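Local coordinates for siderophore periplasmic binding protein (Thermobifida fusca, PDB 5DH0) that probably binds ferric fuscachelin-type siderophores outside the cell membrane and hands them on for iron uptake, at residues L241-E255 with L273-S287. Residues are numbered along the deposited sequence; the frame is centred on the assembly and turned at random.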
# COMPACT_ATOMS: atom_id res chain seq x y z
N LEU A 241 -7.10 -5.58 5.33
CA LEU A 241 -6.83 -6.21 4.05
C LEU A 241 -7.54 -5.49 2.90
O LEU A 241 -7.57 -5.99 1.77
CB LEU A 241 -7.27 -7.67 4.09
CG LEU A 241 -6.37 -8.50 4.99
CD1 LEU A 241 -6.98 -9.86 5.25
CD2 LEU A 241 -5.03 -8.61 4.29
N SER A 242 -8.10 -4.33 3.19
CA SER A 242 -8.92 -3.63 2.20
C SER A 242 -8.13 -3.21 0.94
O SER A 242 -8.72 -3.06 -0.13
CB SER A 242 -9.57 -2.39 2.84
OG SER A 242 -8.58 -1.45 3.23
N ASP A 243 -6.82 -3.03 1.06
CA ASP A 243 -6.02 -2.63 -0.12
C ASP A 243 -5.61 -3.80 -1.01
O ASP A 243 -5.03 -3.59 -2.06
CB ASP A 243 -4.77 -1.86 0.30
CG ASP A 243 -3.82 -2.69 1.16
OD1 ASP A 243 -4.31 -3.58 1.91
OD2 ASP A 243 -2.58 -2.43 1.09
N ALA A 244 -5.88 -5.02 -0.59
CA ALA A 244 -5.51 -6.19 -1.39
C ALA A 244 -6.47 -6.40 -2.58
O ALA A 244 -7.69 -6.37 -2.42
CB ALA A 244 -5.47 -7.43 -0.52
N ASP A 245 -5.91 -6.61 -3.76
CA ASP A 245 -6.71 -6.92 -4.93
C ASP A 245 -6.93 -8.43 -5.02
O ASP A 245 -7.93 -8.90 -5.54
CB ASP A 245 -6.01 -6.42 -6.21
CG ASP A 245 -5.69 -4.93 -6.17
OD1 ASP A 245 -6.54 -4.14 -5.71
OD2 ASP A 245 -4.57 -4.55 -6.58
N VAL A 246 -5.94 -9.17 -4.52
CA VAL A 246 -5.90 -10.62 -4.57
C VAL A 246 -5.47 -11.15 -3.21
O VAL A 246 -4.48 -10.70 -2.62
CB VAL A 246 -4.92 -11.14 -5.63
CG1 VAL A 246 -4.80 -12.67 -5.54
CG2 VAL A 246 -5.35 -10.70 -7.01
N ILE A 247 -6.23 -12.12 -2.70
CA ILE A 247 -5.93 -12.71 -1.42
C ILE A 247 -5.69 -14.20 -1.59
O ILE A 247 -6.53 -14.90 -2.15
CB ILE A 247 -7.06 -12.46 -0.42
CG1 ILE A 247 -7.15 -10.98 -0.09
CG2 ILE A 247 -6.83 -13.27 0.85
CD1 ILE A 247 -8.23 -10.67 0.98
N PHE A 248 -4.53 -14.66 -1.13
CA PHE A 248 -4.24 -16.09 -1.00
C PHE A 248 -4.46 -16.54 0.45
O PHE A 248 -4.13 -15.81 1.40
CB PHE A 248 -2.80 -16.39 -1.39
CG PHE A 248 -2.54 -16.39 -2.87
CD1 PHE A 248 -2.93 -17.47 -3.65
CD2 PHE A 248 -1.87 -15.33 -3.47
CE1 PHE A 248 -2.67 -17.48 -5.02
CE2 PHE A 248 -1.60 -15.33 -4.83
CZ PHE A 248 -2.00 -16.41 -5.61
N TYR A 249 -4.98 -17.75 0.62
CA TYR A 249 -5.03 -18.36 1.95
C TYR A 249 -4.29 -19.70 1.90
O TYR A 249 -4.46 -20.49 0.99
CB TYR A 249 -6.49 -18.54 2.45
CG TYR A 249 -7.42 -19.34 1.54
CD1 TYR A 249 -8.19 -18.72 0.56
CD2 TYR A 249 -7.52 -20.72 1.66
CE1 TYR A 249 -9.02 -19.46 -0.27
CE2 TYR A 249 -8.35 -21.44 0.83
CZ TYR A 249 -9.09 -20.81 -0.13
OH TYR A 249 -9.91 -21.56 -0.93
N GLU A 250 -3.47 -19.96 2.90
CA GLU A 250 -2.78 -21.24 3.01
C GLU A 250 -3.73 -22.44 3.10
O GLU A 250 -4.76 -22.39 3.78
CB GLU A 250 -1.84 -21.20 4.21
CG GLU A 250 -0.73 -20.15 4.04
CD GLU A 250 0.32 -20.18 5.13
OE1 GLU A 250 0.05 -20.84 6.18
OE2 GLU A 250 1.42 -19.57 4.94
N THR A 251 -3.39 -23.51 2.39
CA THR A 251 -4.12 -24.78 2.48
C THR A 251 -3.14 -25.92 2.55
O THR A 251 -1.93 -25.69 2.49
CB THR A 251 -5.04 -25.02 1.27
OG1 THR A 251 -4.24 -25.11 0.08
CG2 THR A 251 -6.07 -23.91 1.12
N ASP A 252 -3.64 -27.15 2.67
CA ASP A 252 -2.77 -28.32 2.62
C ASP A 252 -2.59 -28.75 1.18
O ASP A 252 -3.17 -28.14 0.29
CB ASP A 252 -3.31 -29.47 3.48
CG ASP A 252 -4.60 -30.10 2.93
OD1 ASP A 252 -5.11 -29.72 1.85
OD2 ASP A 252 -5.12 -31.01 3.62
N ALA A 253 -1.83 -29.81 0.95
CA ALA A 253 -1.53 -30.24 -0.42
C ALA A 253 -2.77 -30.60 -1.26
O ALA A 253 -2.70 -30.63 -2.49
CB ALA A 253 -0.58 -31.41 -0.39
N GLN A 254 -3.90 -30.84 -0.59
CA GLN A 254 -5.16 -31.15 -1.30
C GLN A 254 -6.06 -29.93 -1.48
O GLN A 254 -7.25 -30.08 -1.70
CB GLN A 254 -5.95 -32.24 -0.55
CG GLN A 254 -5.41 -33.65 -0.73
CD GLN A 254 -4.12 -33.90 0.04
OE1 GLN A 254 -3.10 -34.28 -0.56
NE2 GLN A 254 -4.15 -33.71 1.36
N GLU A 255 -5.47 -28.74 -1.39
CA GLU A 255 -6.21 -27.47 -1.41
C GLU A 255 -7.27 -27.36 -0.32
O GLU A 255 -8.24 -26.62 -0.47
CB GLU A 255 -6.87 -27.22 -2.76
CG GLU A 255 -5.92 -26.75 -3.85
CD GLU A 255 -6.64 -26.27 -5.11
OE1 GLU A 255 -7.89 -26.37 -5.15
OE2 GLU A 255 -5.95 -25.81 -6.05
N LEU A 273 -14.57 -7.35 2.00
CA LEU A 273 -13.28 -7.07 1.35
C LEU A 273 -13.43 -6.96 -0.16
O LEU A 273 -14.04 -7.83 -0.79
CB LEU A 273 -12.26 -8.17 1.66
CG LEU A 273 -11.79 -8.22 3.11
CD1 LEU A 273 -10.81 -9.38 3.30
CD2 LEU A 273 -11.20 -6.88 3.51
N PRO A 274 -12.86 -5.89 -0.74
CA PRO A 274 -12.80 -5.71 -2.19
C PRO A 274 -12.36 -6.98 -2.91
O PRO A 274 -12.95 -7.34 -3.93
CB PRO A 274 -11.75 -4.60 -2.37
CG PRO A 274 -11.82 -3.81 -1.12
CD PRO A 274 -12.24 -4.76 -0.01
N ALA A 275 -11.34 -7.66 -2.39
CA ALA A 275 -10.84 -8.85 -3.07
C ALA A 275 -11.86 -9.98 -3.02
O ALA A 275 -11.96 -10.79 -3.94
CB ALA A 275 -9.53 -9.30 -2.48
N VAL A 276 -12.62 -10.04 -1.93
CA VAL A 276 -13.65 -11.06 -1.80
C VAL A 276 -14.78 -10.78 -2.78
O VAL A 276 -15.16 -11.64 -3.56
CB VAL A 276 -14.18 -11.12 -0.36
CG1 VAL A 276 -15.35 -12.09 -0.27
CG2 VAL A 276 -13.05 -11.52 0.56
N GLU A 277 -15.27 -9.54 -2.77
CA GLU A 277 -16.27 -9.10 -3.73
C GLU A 277 -15.85 -9.26 -5.18
O GLU A 277 -16.69 -9.46 -6.05
CB GLU A 277 -16.63 -7.64 -3.48
CG GLU A 277 -17.41 -7.44 -2.20
CD GLU A 277 -17.53 -5.98 -1.85
OE1 GLU A 277 -16.84 -5.18 -2.52
OE2 GLU A 277 -18.30 -5.63 -0.93
N ALA A 278 -14.55 -9.17 -5.44
CA ALA A 278 -14.05 -9.31 -6.80
C ALA A 278 -13.85 -10.77 -7.22
O ALA A 278 -13.44 -11.02 -8.35
CB ALA A 278 -12.73 -8.54 -6.95
N GLY A 279 -14.10 -11.72 -6.32
CA GLY A 279 -13.80 -13.12 -6.61
C GLY A 279 -12.31 -13.44 -6.80
O GLY A 279 -11.94 -14.28 -7.62
N GLN A 280 -11.46 -12.76 -6.04
CA GLN A 280 -10.01 -12.97 -6.16
C GLN A 280 -9.42 -13.49 -4.85
O GLN A 280 -8.43 -12.96 -4.35
CB GLN A 280 -9.31 -11.67 -6.58
CG GLN A 280 -9.70 -11.16 -7.96
CD GLN A 280 -9.25 -12.05 -9.09
OE1 GLN A 280 -8.31 -12.85 -8.96
NE2 GLN A 280 -9.89 -11.90 -10.24
N VAL A 281 -10.05 -14.52 -4.29
CA VAL A 281 -9.53 -15.21 -3.12
C VAL A 281 -9.22 -16.64 -3.55
O VAL A 281 -10.07 -17.33 -4.08
CB VAL A 281 -10.53 -15.18 -1.95
CG1 VAL A 281 -10.00 -15.95 -0.74
CG2 VAL A 281 -10.80 -13.75 -1.56
N HIS A 282 -7.98 -17.07 -3.35
CA HIS A 282 -7.52 -18.31 -3.95
C HIS A 282 -6.75 -19.11 -2.93
O HIS A 282 -6.07 -18.55 -2.08
CB HIS A 282 -6.62 -18.03 -5.16
CG HIS A 282 -7.28 -17.21 -6.23
ND1 HIS A 282 -7.96 -17.77 -7.28
CD2 HIS A 282 -7.37 -15.87 -6.39
CE1 HIS A 282 -8.45 -16.81 -8.05
NE2 HIS A 282 -8.11 -15.65 -7.53
N PRO A 283 -6.85 -20.43 -3.00
CA PRO A 283 -6.00 -21.25 -2.14
C PRO A 283 -4.55 -21.21 -2.59
O PRO A 283 -4.28 -20.87 -3.75
CB PRO A 283 -6.60 -22.66 -2.30
CG PRO A 283 -7.24 -22.62 -3.64
CD PRO A 283 -7.76 -21.23 -3.83
N LEU A 284 -3.62 -21.55 -1.69
CA LEU A 284 -2.20 -21.63 -2.02
C LEU A 284 -1.54 -22.79 -1.29
O LEU A 284 -1.33 -22.74 -0.09
CB LEU A 284 -1.48 -20.33 -1.66
CG LEU A 284 0.00 -20.34 -2.04
CD1 LEU A 284 0.18 -20.36 -3.55
CD2 LEU A 284 0.74 -19.16 -1.42
N ARG A 285 -1.20 -23.83 -2.03
CA ARG A 285 -0.50 -24.99 -1.51
C ARG A 285 1.01 -24.77 -1.40
O ARG A 285 1.59 -23.95 -2.12
CB ARG A 285 -0.76 -26.19 -2.41
CG ARG A 285 -2.20 -26.64 -2.47
CD ARG A 285 -2.53 -27.02 -3.89
NE ARG A 285 -1.58 -28.00 -4.39
CZ ARG A 285 -1.01 -27.93 -5.58
NH1 ARG A 285 -1.31 -26.93 -6.41
NH2 ARG A 285 -0.15 -28.88 -5.95
N TYR A 286 1.65 -25.52 -0.50
CA TYR A 286 3.09 -25.50 -0.28
C TYR A 286 3.61 -24.09 -0.02
O TYR A 286 4.73 -23.76 -0.39
CB TYR A 286 3.83 -26.14 -1.46
CG TYR A 286 3.55 -27.62 -1.55
CD1 TYR A 286 4.01 -28.49 -0.56
CD2 TYR A 286 2.81 -28.15 -2.59
CE1 TYR A 286 3.75 -29.84 -0.61
CE2 TYR A 286 2.54 -29.51 -2.66
CZ TYR A 286 3.01 -30.36 -1.67
OH TYR A 286 2.76 -31.71 -1.73
N SER A 287 2.77 -23.28 0.61
CA SER A 287 3.11 -21.95 1.08
C SER A 287 4.44 -21.93 1.82
O SER A 287 5.18 -20.96 1.72
CB SER A 287 2.00 -21.43 2.01
OG SER A 287 2.36 -20.22 2.64
O HOH W 1 -9.56 -6.74 -0.50
O HOH W 2 0.15 -23.88 2.08
O HOH W 3 0.38 -27.34 1.76
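Ile247 and Tyr249 of strand 246-250 pair in parallel with strand 281-284, the two axes 4.6 Å apart at closest and inclined by 35°, through backbone hydrogen bonds from Ile247 N to Gln280 O, His282 N to Ile247 O, Tyr249 N to His282 O and Leu284 N to Tyr249 O. On one face of the sheet the Tyr249 ring lies over Pro283, whose CA makes a CH-pi contact 3.8 Å from the ring centroid, while Val281 CG1 meets the ring edge at CD1. A chi1 of 57° sets CG between the backbone N and carbonyl carbon and brings the ring alongside the proline. With an alanine in place of Tyr249, Pro283 CA and Val281 CG1 are likely to lose their aromatic partner, opening a gap on this face. Further along it, Ile247 CD1 reaches Leu273 CD1 at 3.7 Å. On the opposite face, Phe248 CD1 packs on Leu284 CB, and Ser287 OG donates to Glu250 OE2 over 2.6 Å from above the carboxylate plane. A water bridges Thr251 O, Leu284 O and Ser287 N. Helices 259-265 and 274-277 link the strands in a beta-alpha-beta crossover; strand 187-193 pairs along the other side of 246-250, and helix 292-307 packs against Phe248 and Leu284.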